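Local coordinates for uncharacterized protein (PDB 4IRT) that is of unknown function but is a putative neuraminidase, with a BNR-repeat region that probably forms part of a beta-propeller, at residues E128-S133 and W181-D186; K188-L193 and Y211-D216; Y222-E227 and N237-C242. All blocks are in the same frame, centred on the assembly; numbering follows the deposited sequence.

Contact 1: E128-S133 and W181-D186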
loop_
_atom_site.group_PDB
_atom_site.type_symbol
_atom_site.label_atom_id
_atom_site.label_comp_id
_atom_site.label_asym_id
_atom_site.label_seq_id
_atom_site.Cartn_x
_atom_site.Cartn_y
_atom_site.Cartn_z
ATOM N N GLU A 128 -3.297 7.802 -1.249
ATOM C CA GLU A 128 -2.041 7.291 -0.690
ATOM C C GLU A 128 -1.117 8.442 -0.337
ATOM O O GLU A 128 -0.944 9.345 -1.154
ATOM C CB GLU A 128 -1.273 6.422 -1.698
ATOM C CG GLU A 128 -2.015 5.293 -2.382
ATOM C CD GLU A 128 -1.292 4.811 -3.662
ATOM O OE1 GLU A 128 -0.058 4.893 -3.760
ATOM O OE2 GLU A 128 -1.961 4.389 -4.620
ATOM N N PHE A 129 -0.494 8.370 0.852
ATOM C CA PHE A 129 0.490 9.328 1.311
ATOM C C PHE A 129 1.873 8.660 1.392
ATOM O O PHE A 129 1.976 7.486 1.738
ATOM C CB PHE A 129 0.159 9.839 2.708
ATOM C CG PHE A 129 -1.034 10.759 2.775
ATOM C CD1 PHE A 129 -0.919 12.100 2.450
ATOM C CD2 PHE A 129 -2.259 10.290 3.234
ATOM C CE1 PHE A 129 -2.017 12.936 2.516
ATOM C CE2 PHE A 129 -3.343 11.126 3.319
ATOM C CZ PHE A 129 -3.215 12.461 2.977
ATOM N N TYR A 130 2.924 9.449 1.152
ATOM C CA TYR A 130 4.314 9.034 1.335
ATOM C C TYR A 130 5.082 10.216 1.870
ATOM O O TYR A 130 4.887 11.361 1.418
ATOM C CB TYR A 130 4.937 8.555 0.011
ATOM C CG TYR A 130 4.106 7.504 -0.678
ATOM C CD1 TYR A 130 4.257 6.159 -0.368
ATOM C CD2 TYR A 130 3.110 7.863 -1.605
ATOM C CE1 TYR A 130 3.476 5.193 -0.966
ATOM C CE2 TYR A 130 2.311 6.904 -2.190
ATOM C CZ TYR A 130 2.492 5.574 -1.869
ATOM O OH TYR A 130 1.710 4.618 -2.438
ATOM N N PRO A 131 5.992 9.967 2.827
ATOM C CA PRO A 131 6.801 11.049 3.349
ATOM C C PRO A 131 8.034 11.308 2.485
ATOM O O PRO A 131 8.657 10.364 2.005
ATOM C CB PRO A 131 7.227 10.508 4.717
ATOM C CG PRO A 131 7.428 9.076 4.444
ATOM C CD PRO A 131 6.366 8.679 3.431
ATOM N N LEU A 132 8.386 12.575 2.319
ATOM C CA LEU A 132 9.526 12.984 1.516
ATOM C C LEU A 132 10.592 13.479 2.474
ATOM O O LEU A 132 10.297 13.808 3.629
ATOM C CB LEU A 132 9.141 14.128 0.580
ATOM C CG LEU A 132 8.067 13.775 -0.461
ATOM C CD1 LEU A 132 7.750 15.024 -1.272
ATOM C CD2 LEU A 132 8.545 12.636 -1.356
ATOM N N SER A 133 11.823 13.548 1.988
ATOM C CA SER A 133 12.919 14.084 2.803
ATOM C C SER A 133 12.604 15.504 3.244
ATOM O O SER A 133 12.024 16.271 2.491
ATOM C CB SER A 133 14.236 14.047 2.024
ATOM O OG SER A 133 14.759 12.744 2.105
ATOM N N TRP A 181 -0.911 1.011 -9.778
ATOM C CA TRP A 181 0.433 1.322 -9.323
ATOM C C TRP A 181 0.621 1.133 -7.830
ATOM O O TRP A 181 -0.330 1.003 -7.092
ATOM C CB TRP A 181 0.790 2.773 -9.698
ATOM C CG TRP A 181 -0.214 3.790 -9.186
ATOM C CD1 TRP A 181 -0.286 4.335 -7.960
ATOM C CD2 TRP A 181 -1.308 4.347 -9.948
ATOM N NE1 TRP A 181 -1.381 5.204 -7.879
ATOM C CE2 TRP A 181 -2.005 5.229 -9.106
ATOM C CE3 TRP A 181 -1.756 4.159 -11.256
ATOM C CZ2 TRP A 181 -3.140 5.911 -9.524
ATOM C CZ3 TRP A 181 -2.854 4.842 -11.680
ATOM C CH2 TRP A 181 -3.555 5.707 -10.811
ATOM N N GLN A 182 1.882 1.147 -7.420
ATOM C CA GLN A 182 2.325 1.240 -6.025
ATOM C C GLN A 182 3.656 1.976 -5.967
ATOM O O GLN A 182 4.403 2.014 -6.959
ATOM C CB GLN A 182 2.442 -0.162 -5.362
ATOM C CG GLN A 182 3.286 -1.184 -6.148
ATOM C CD GLN A 182 2.515 -1.957 -7.195
ATOM O OE1 GLN A 182 1.297 -2.160 -7.087
ATOM N NE2 GLN A 182 3.226 -2.392 -8.248
ATOM N N LEU A 183 3.914 2.626 -4.839
ATOM C CA LEU A 183 5.087 3.465 -4.665
ATOM C C LEU A 183 5.721 3.207 -3.327
ATOM O O LEU A 183 5.123 2.574 -2.455
ATOM C CB LEU A 183 4.751 4.964 -4.746
ATOM C CG LEU A 183 4.089 5.424 -6.029
ATOM C CD1 LEU A 183 2.582 5.345 -5.930
ATOM C CD2 LEU A 183 4.433 6.836 -6.419
ATOM N N TYR A 184 6.919 3.737 -3.187
ATOM C CA TYR A 184 7.657 3.706 -1.941
ATOM C C TYR A 184 8.709 4.799 -1.979
ATOM O O TYR A 184 9.343 5.014 -3.018
ATOM C CB TYR A 184 8.331 2.361 -1.768
ATOM C CG TYR A 184 8.979 2.112 -0.427
ATOM C CD1 TYR A 184 8.207 1.694 0.653
ATOM C CD2 TYR A 184 10.368 2.210 -0.251
ATOM C CE1 TYR A 184 8.777 1.429 1.894
ATOM C CE2 TYR A 184 10.953 1.939 0.990
ATOM C CZ TYR A 184 10.132 1.524 2.063
ATOM O OH TYR A 184 10.658 1.236 3.302
ATOM N N VAL A 185 8.903 5.496 -0.860
ATOM C CA VAL A 185 9.967 6.495 -0.798
ATOM C C VAL A 185 11.060 5.901 0.057
ATOM O O VAL A 185 10.819 5.558 1.228
ATOM C CB VAL A 185 9.464 7.822 -0.217
ATOM C CG1 VAL A 185 10.611 8.818 -0.101
ATOM C CG2 VAL A 185 8.347 8.366 -1.098
ATOM N N ASP A 186 12.240 5.725 -0.528
ATOM C CA ASP A 186 13.292 4.991 0.160
ATOM C C ASP A 186 13.997 5.848 1.202
ATOM O O ASP A 186 13.646 7.008 1.429
ATOM C CB ASP A 186 14.257 4.290 -0.811
ATOM C CG ASP A 186 15.139 5.245 -1.601
ATOM O OD1 ASP A 186 15.334 6.410 -1.186
ATOM O OD2 ASP A 186 15.682 4.810 -2.644
HETATM O O HOH W 1 -3.426 5.912 -5.844
HETATM O O HOH W 2 -0.887 1.468 -4.435
HETATM O O HOH W 3 1.750 2.011 -2.745
#

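Contact 2: K188-L193 and Y211-D216. With EDO (1,2-ethanediol), chain M.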
loop_
_atom_site.group_PDB
_atom_site.type_symbol
_atom_site.label_atom_id
_atom_site.label_comp_id
_atom_site.label_asym_id
_atom_site.label_seq_id
_atom_site.Cartn_x
_atom_site.Cartn_y
_atom_site.Cartn_z
ATOM N N LYS A 188 16.756 7.185 1.203
ATOM C CA LYS A 188 17.510 8.303 0.606
ATOM C C LYS A 188 16.599 9.384 0.016
ATOM O O LYS A 188 17.075 10.407 -0.539
ATOM C CB LYS A 188 18.435 7.776 -0.472
ATOM C CG LYS A 188 19.512 6.870 0.084
ATOM C CD LYS A 188 20.659 6.707 -0.871
ATOM C CE LYS A 188 20.630 5.368 -1.567
ATOM N NZ LYS A 188 21.951 5.139 -2.228
ATOM N N GLY A 189 15.296 9.168 0.124
ATOM C CA GLY A 189 14.309 10.136 -0.332
ATOM C C GLY A 189 13.929 9.957 -1.796
ATOM O O GLY A 189 13.217 10.781 -2.344
ATOM N N THR A 190 14.393 8.878 -2.420
ATOM C CA THR A 190 13.998 8.563 -3.798
ATOM C C THR A 190 12.565 8.001 -3.832
ATOM O O THR A 190 12.195 7.108 -3.042
ATOM C CB THR A 190 14.988 7.562 -4.428
ATOM O OG1 THR A 190 16.296 8.145 -4.427
ATOM C CG2 THR A 190 14.601 7.175 -5.853
ATOM N N ILE A 191 11.778 8.476 -4.781
ATOM C CA ILE A 191 10.420 7.970 -4.969
ATOM C C ILE A 191 10.481 6.859 -5.998
ATOM O O ILE A 191 10.891 7.099 -7.149
ATOM C CB ILE A 191 9.460 9.056 -5.497
ATOM C CG1 ILE A 191 9.445 10.286 -4.580
ATOM C CG2 ILE A 191 8.069 8.474 -5.690
ATOM C CD1 ILE A 191 8.779 11.492 -5.208
ATOM N N HIS A 192 10.040 5.665 -5.596
ATOM C CA HIS A 192 9.942 4.536 -6.489
ATOM C C HIS A 192 8.508 4.348 -6.923
ATOM O O HIS A 192 7.597 4.545 -6.135
ATOM C CB HIS A 192 10.438 3.253 -5.792
ATOM C CG HIS A 192 11.862 3.328 -5.347
ATOM N ND1 HIS A 192 12.893 2.847 -6.112
ATOM C CD2 HIS A 192 12.434 3.865 -4.240
ATOM C CE1 HIS A 192 14.044 3.076 -5.503
ATOM N NE2 HIS A 192 13.792 3.679 -4.353
ATOM N N LEU A 193 8.319 3.921 -8.164
ATOM C CA LEU A 193 6.988 3.687 -8.730
ATOM C C LEU A 193 6.998 2.455 -9.611
ATOM O O LEU A 193 7.833 2.337 -10.504
ATOM C CB LEU A 193 6.608 4.903 -9.592
ATOM C CG LEU A 193 5.390 4.810 -10.512
ATOM C CD1 LEU A 193 4.105 4.692 -9.737
ATOM C CD2 LEU A 193 5.352 6.045 -11.396
ATOM N N TYR A 211 8.371 0.142 -14.197
ATOM C CA TYR A 211 9.088 0.793 -13.105
ATOM C C TYR A 211 9.603 2.171 -13.514
ATOM O O TYR A 211 10.022 2.356 -14.633
ATOM C CB TYR A 211 10.271 -0.071 -12.686
ATOM C CG TYR A 211 11.136 0.571 -11.631
ATOM C CD1 TYR A 211 10.769 0.521 -10.280
ATOM C CD2 TYR A 211 12.309 1.216 -11.964
ATOM C CE1 TYR A 211 11.545 1.125 -9.308
ATOM C CE2 TYR A 211 13.081 1.840 -10.998
ATOM C CZ TYR A 211 12.717 1.768 -9.668
ATOM O OH TYR A 211 13.501 2.330 -8.681
ATOM N N ALA A 212 9.597 3.102 -12.568
ATOM C CA ALA A 212 10.284 4.353 -12.709
ATOM C C ALA A 212 10.671 4.862 -11.341
ATOM O O ALA A 212 10.098 4.435 -10.348
ATOM C CB ALA A 212 9.391 5.370 -13.407
ATOM N N ARG A 213 11.659 5.743 -11.298
ATOM C CA ARG A 213 12.030 6.421 -10.039
ATOM C C ARG A 213 12.427 7.873 -10.229
ATOM O O ARG A 213 12.875 8.270 -11.293
ATOM C CB ARG A 213 13.126 5.656 -9.301
ATOM C CG ARG A 213 14.402 5.421 -10.114
ATOM C CD ARG A 213 15.472 4.883 -9.171
ATOM N NE ARG A 213 16.656 4.335 -9.845
ATOM C CZ ARG A 213 17.074 3.084 -9.747
ATOM N NH1 ARG A 213 16.390 2.178 -9.053
ATOM N NH2 ARG A 213 18.180 2.731 -10.366
ATOM N N SER A 214 12.276 8.660 -9.177
ATOM C CA SER A 214 12.571 10.082 -9.218
ATOM C C SER A 214 13.439 10.453 -8.029
ATOM O O SER A 214 13.117 10.107 -6.877
ATOM C CB SER A 214 11.306 10.923 -9.134
ATOM O OG SER A 214 11.655 12.309 -9.096
ATOM N N PHE A 215 14.505 11.212 -8.316
ATOM C CA PHE A 215 15.450 11.697 -7.308
ATOM C C PHE A 215 15.229 13.152 -6.878
ATOM O O PHE A 215 15.948 13.647 -6.003
ATOM C CB PHE A 215 16.882 11.562 -7.841
ATOM C CG PHE A 215 17.252 10.151 -8.203
ATOM C CD1 PHE A 215 17.794 9.295 -7.258
ATOM C CD2 PHE A 215 17.048 9.688 -9.485
ATOM C CE1 PHE A 215 18.148 7.989 -7.592
ATOM C CE2 PHE A 215 17.340 8.375 -9.819
ATOM C CZ PHE A 215 17.919 7.528 -8.869
ATOM N N ASP A 216 14.241 13.827 -7.481
ATOM C CA ASP A 216 13.983 15.247 -7.235
ATOM C C ASP A 216 12.504 15.512 -6.886
ATOM O O ASP A 216 11.875 16.458 -7.377
ATOM C CB ASP A 216 14.430 16.061 -8.429
ATOM C CG ASP A 216 13.707 15.682 -9.715
ATOM O OD1 ASP A 216 12.797 14.794 -9.698
ATOM O OD2 ASP A 216 14.068 16.266 -10.756
HETATM C C1 EDO M . 19.183 6.046 -12.614
HETATM O O1 EDO M . 17.904 5.769 -12.004
HETATM C C2 EDO M . 20.344 6.026 -11.620
HETATM O O2 EDO M . 20.421 4.738 -10.998
HETATM O O HOH W 4 12.886 12.122 -4.935
#

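Contact 3: Y222-E227 and N237-C242. With EDO (1,2-ethanediol), chain M.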
loop_
_atom_site.group_PDB
_atom_site.type_symbol
_atom_site.label_atom_id
_atom_site.label_comp_id
_atom_site.label_asym_id
_atom_site.label_seq_id
_atom_site.Cartn_x
_atom_site.Cartn_y
_atom_site.Cartn_z
ATOM N N TYR A 222 13.412 8.514 -13.930
ATOM C CA TYR A 222 14.511 7.723 -14.515
ATOM C C TYR A 222 14.221 6.234 -14.582
ATOM O O TYR A 222 13.438 5.709 -13.804
ATOM C CB TYR A 222 15.801 7.953 -13.718
ATOM C CG TYR A 222 16.402 9.324 -14.012
ATOM C CD1 TYR A 222 15.912 10.469 -13.392
ATOM C CD2 TYR A 222 17.432 9.473 -14.945
ATOM C CE1 TYR A 222 16.437 11.721 -13.679
ATOM C CE2 TYR A 222 17.983 10.720 -15.220
ATOM C CZ TYR A 222 17.476 11.845 -14.591
ATOM O OH TYR A 222 17.978 13.097 -14.893
ATOM N N LYS A 223 14.895 5.568 -15.511
ATOM C CA LYS A 223 14.957 4.121 -15.537
ATOM C C LYS A 223 16.157 3.690 -14.704
ATOM O O LYS A 223 17.055 4.493 -14.443
ATOM C CB LYS A 223 15.121 3.630 -16.974
ATOM C CG LYS A 223 13.993 4.059 -17.912
ATOM C CD LYS A 223 14.067 3.306 -19.237
ATOM C CE LYS A 223 12.933 3.690 -20.171
ATOM N NZ LYS A 223 12.778 2.803 -21.365
ATOM N N THR A 224 16.170 2.423 -14.310
ATOM C CA THR A 224 17.296 1.854 -13.560
ATOM C C THR A 224 18.609 1.960 -14.336
ATOM O O THR A 224 19.703 2.077 -13.743
ATOM C CB THR A 224 17.107 0.356 -13.250
ATOM O OG1 THR A 224 16.946 -0.360 -14.476
ATOM C CG2 THR A 224 15.922 0.109 -12.301
ATOM N N SER A 225 18.494 1.861 -15.652
ATOM C CA SER A 225 19.629 1.857 -16.539
ATOM C C SER A 225 20.153 3.280 -16.806
ATOM O O SER A 225 21.114 3.453 -17.549
ATOM C CB SER A 225 19.271 1.129 -17.850
ATOM O OG SER A 225 17.979 1.497 -18.342
ATOM N N GLY A 226 19.521 4.290 -16.209
ATOM C CA GLY A 226 20.056 5.647 -16.191
ATOM C C GLY A 226 19.411 6.650 -17.130
ATOM O O GLY A 226 19.649 7.854 -16.995
ATOM N N GLU A 227 18.583 6.191 -18.071
ATOM C CA GLU A 227 17.935 7.126 -18.982
ATOM C C GLU A 227 16.886 7.949 -18.238
ATOM O O GLU A 227 16.123 7.432 -17.413
ATOM C CB GLU A 227 17.260 6.417 -20.163
ATOM C CG GLU A 227 18.179 5.534 -20.994
ATOM C CD GLU A 227 18.302 4.107 -20.458
ATOM O OE1 GLU A 227 17.947 3.842 -19.274
ATOM O OE2 GLU A 227 18.774 3.244 -21.225
ATOM N N ASN A 237 7.460 3.310 -24.000
ATOM C CA ASN A 237 8.742 3.761 -23.421
ATOM C C ASN A 237 8.983 3.318 -21.991
ATOM O O ASN A 237 10.073 3.546 -21.441
ATOM C CB ASN A 237 8.924 5.302 -23.572
ATOM C CG ASN A 237 7.858 6.105 -22.842
ATOM O OD1 ASN A 237 6.728 5.657 -22.687
ATOM N ND2 ASN A 237 8.218 7.299 -22.390
ATOM N N ALA A 238 7.985 2.683 -21.386
ATOM C CA ALA A 238 8.120 2.244 -19.998
ATOM C C ALA A 238 9.270 1.251 -19.861
ATOM O O ALA A 238 9.520 0.469 -20.780
ATOM C CB ALA A 238 6.835 1.598 -19.529
ATOM N N GLU A 239 9.909 1.259 -18.690
ATOM C CA GLU A 239 10.859 0.246 -18.330
ATOM C C GLU A 239 10.083 -0.981 -17.853
ATOM O O GLU A 239 9.303 -0.887 -16.910
ATOM C CB GLU A 239 11.827 0.715 -17.233
ATOM C CG GLU A 239 12.839 -0.383 -16.888
ATOM C CD GLU A 239 13.882 -0.023 -15.855
ATOM O OE1 GLU A 239 13.880 1.112 -15.294
ATOM O OE2 GLU A 239 14.728 -0.930 -15.611
ATOM N N TYR A 240 10.333 -2.136 -18.470
ATOM C CA TYR A 240 9.716 -3.383 -18.040
ATOM C C TYR A 240 10.591 -4.100 -17.024
ATOM O O TYR A 240 11.620 -4.690 -17.363
ATOM C CB TYR A 240 9.358 -4.247 -19.260
ATOM C CG TYR A 240 8.193 -3.581 -19.983
ATOM C CD1 TYR A 240 8.411 -2.497 -20.854
ATOM C CD2 TYR A 240 6.883 -3.938 -19.701
ATOM C CE1 TYR A 240 7.347 -1.821 -21.449
ATOM C CE2 TYR A 240 5.811 -3.287 -20.316
ATOM C CZ TYR A 240 6.052 -2.226 -21.181
ATOM O OH TYR A 240 4.980 -1.569 -21.739
ATOM N N ALA A 241 10.139 -4.089 -15.781
ATOM C CA ALA A 241 10.776 -4.878 -14.733
ATOM C C ALA A 241 10.542 -6.377 -14.938
ATOM O O ALA A 241 11.436 -7.194 -14.679
ATOM C CB ALA A 241 10.297 -4.448 -13.366
ATOM N N CYS A 242 9.356 -6.731 -15.417
ATOM C CA CYS A 242 9.033 -8.128 -15.702
ATOM C C CYS A 242 7.948 -8.160 -16.743
ATOM O O CYS A 242 6.837 -7.617 -16.521
ATOM C CB CYS A 242 8.626 -8.890 -14.436
ATOM S SG CYS A 242 8.488 -10.701 -14.661
HETATM C C1 EDO M . 19.183 6.046 -12.614
HETATM O O1 EDO M . 17.904 5.769 -12.004
HETATM C C2 EDO M . 20.344 6.026 -11.620
HETATM O O2 EDO M . 20.421 4.738 -10.998
#

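Contact 1: E128-S133 and W181-D186
Y130 and V185 sit on strand segments 128-131 and 181-185, which run roughly parallel, 21° apart, with axes approaching to 7.0 Å. At that spacing side chains, not backbone bonds, fill the interface. L183 lies across the Y130 ring. Its CB sits over one face, 4.1 Å from the ring centroid and shifted toward the rim, a CH-pi contact. The Y130 hydroxyl lies near L183 CD1. One water joins Y130 OH, at 2.6 Å, to L183 N and accepts the backbone proton. The two methyls of V185 divide the other end. CG2 packs 3.6 Å from Y130 CB, with L132 CD2 farther off. CG1 is anti to its backbone N (chi1 177°) and meets P131 O at 3.3 Å. The E128 carboxylate crosses the W181 indole obliquely, their planes 40° apart. A water accepts from W181 NE1 at 3.0 Å, but its approach to E128 OE2 is too short in the model to be relied on. The secure solvent link is the one from the Y130 hydroxyl to the L183 backbone. Strands 124-131 and 178-185 are edge strands of successive four-stranded antiparallel sheets, as in neighbouring propeller blades. L183 also packs on M153 of strand 151-157 and L193 of strand 191-198. K375 of helix 371-377 bonds to V185 O and makes a cation-pi contact with Y184.

Contact 2: K188-L193 and Y211-D216
H192 and R213 face each other as a non-hydrogen-bonded antiparallel pair, with their CA atoms 4.5 Å apart. The hydrogen-bonded pairs I191-S214 and L193-A212 flank them and project from the opposite face of the sheet. R213 can be followed outward. Its CB rests 3.4 Å from I191 O and near T190 CG2. CG lies between the backbone N and the carbonyl carbon (chi1 57°), and the chain is extended from there to NE. CD passes 4.1 Å from T190 CG2. NE donates to O1 of a bound 1,2-ethanediol at 2.9 Å, and NH2 donates to its O2 at 3.1 Å. NH1 turns the other way and donates to Y211 OH at 2.9 Å, with that oxygen tilted from the guanidinium plane. The same hydroxyl is hydrogen-bonded to H192 ND1, 2.7 Å away, at the edge of the imidazole. T190 also lies beside F215, its OG1 3.4 Å from F215 CD1 and its CG2 over the ring face. An alanine at R213 would probably leave Y211 OH without its guanidinium donor and the diol without its two N-H partners. D186 OD2 holds H192 NE2, so a polar chain runs from D186 through H192 and Y211 to R213. The guanidinium charge would be expected to polarise the tyrosine hydroxyl; either Y211 OH or H192 ND1 could be the donor between them.

Contact 3: Y222-E227 and N237-C242
E239 reaches out to T224 and takes two hydrogen bonds from it, one on each carboxylate oxygen. The E239 chain is fully stretched: CG is anti to the backbone N (chi1 -179°) and CD continues in the same extended shape. OE1 receives T224 N at 2.8 Å, with a fairly straight N-H...O angle of 164°. OE2 receives T224 OG1 at 2.6 Å. Both donors come from the syn side, somewhat out of the carboxylate plane. The T224 hydroxyl is placed for this by a chi1 of 58°, which sets OG1 between the backbone N and the carbonyl carbon. The paired bonds limit rotation of the carboxylate. OE1 also lies 3.2 Å from K223 CA, close against the backbone. K223 is extended too, but it runs past E239 in the opposite direction. Its CG and CD pass 4.0 Å from E239 CB. Its ammonium does not pair with the carboxylate: NZ is 6.4 Å from OE1 and instead donates to N237 O at 2.8 Å, tilted from the carbonyl plane. On the loop side, residues K223 to G226 form a type I turn, closed by G226 N to K223 O. S225 OG donates to E227 OE1 at 2.5 Å, on the syn lone pair. K223 O also accepts from a bound 1,2-ethanediol. Strand 239-242 is one edge of its sheet, at the end away from strand 178-185, and these bonds fasten the turn to it. W290 NE1 is a further donor to E239 OE2. The carboxylate is thus met by a backbone N-H, a hydroxyl and an indole N-H, neutral donors that would be expected to spread and stabilise its negative charge without a direct salt bridge to K223.

The three contacts follow one four-stranded sheet outward, their centres about 9, 16 and 22 Å from the centre of the chain. Contact 1 joins its inner strand, 178-185, to the preceding sheet. It meets contact 2 through Y184 O and H192 N, 2.7 Å apart, a probable hydrogen bond. Contact 2 passes to contact 3 through R213 O and Y222 N, also 2.7 Å apart and probably bonded. Contacts 1 and 3 do not touch, with nearest atoms about 9 Å apart. One 1,2-ethanediol bridges R213 and K223. A bound 1,2-ethanediol also lies about 4 Å from the W181 side chain and may mark a pocket. Such diols probably come from the crystallisation liquor, and assign no active site.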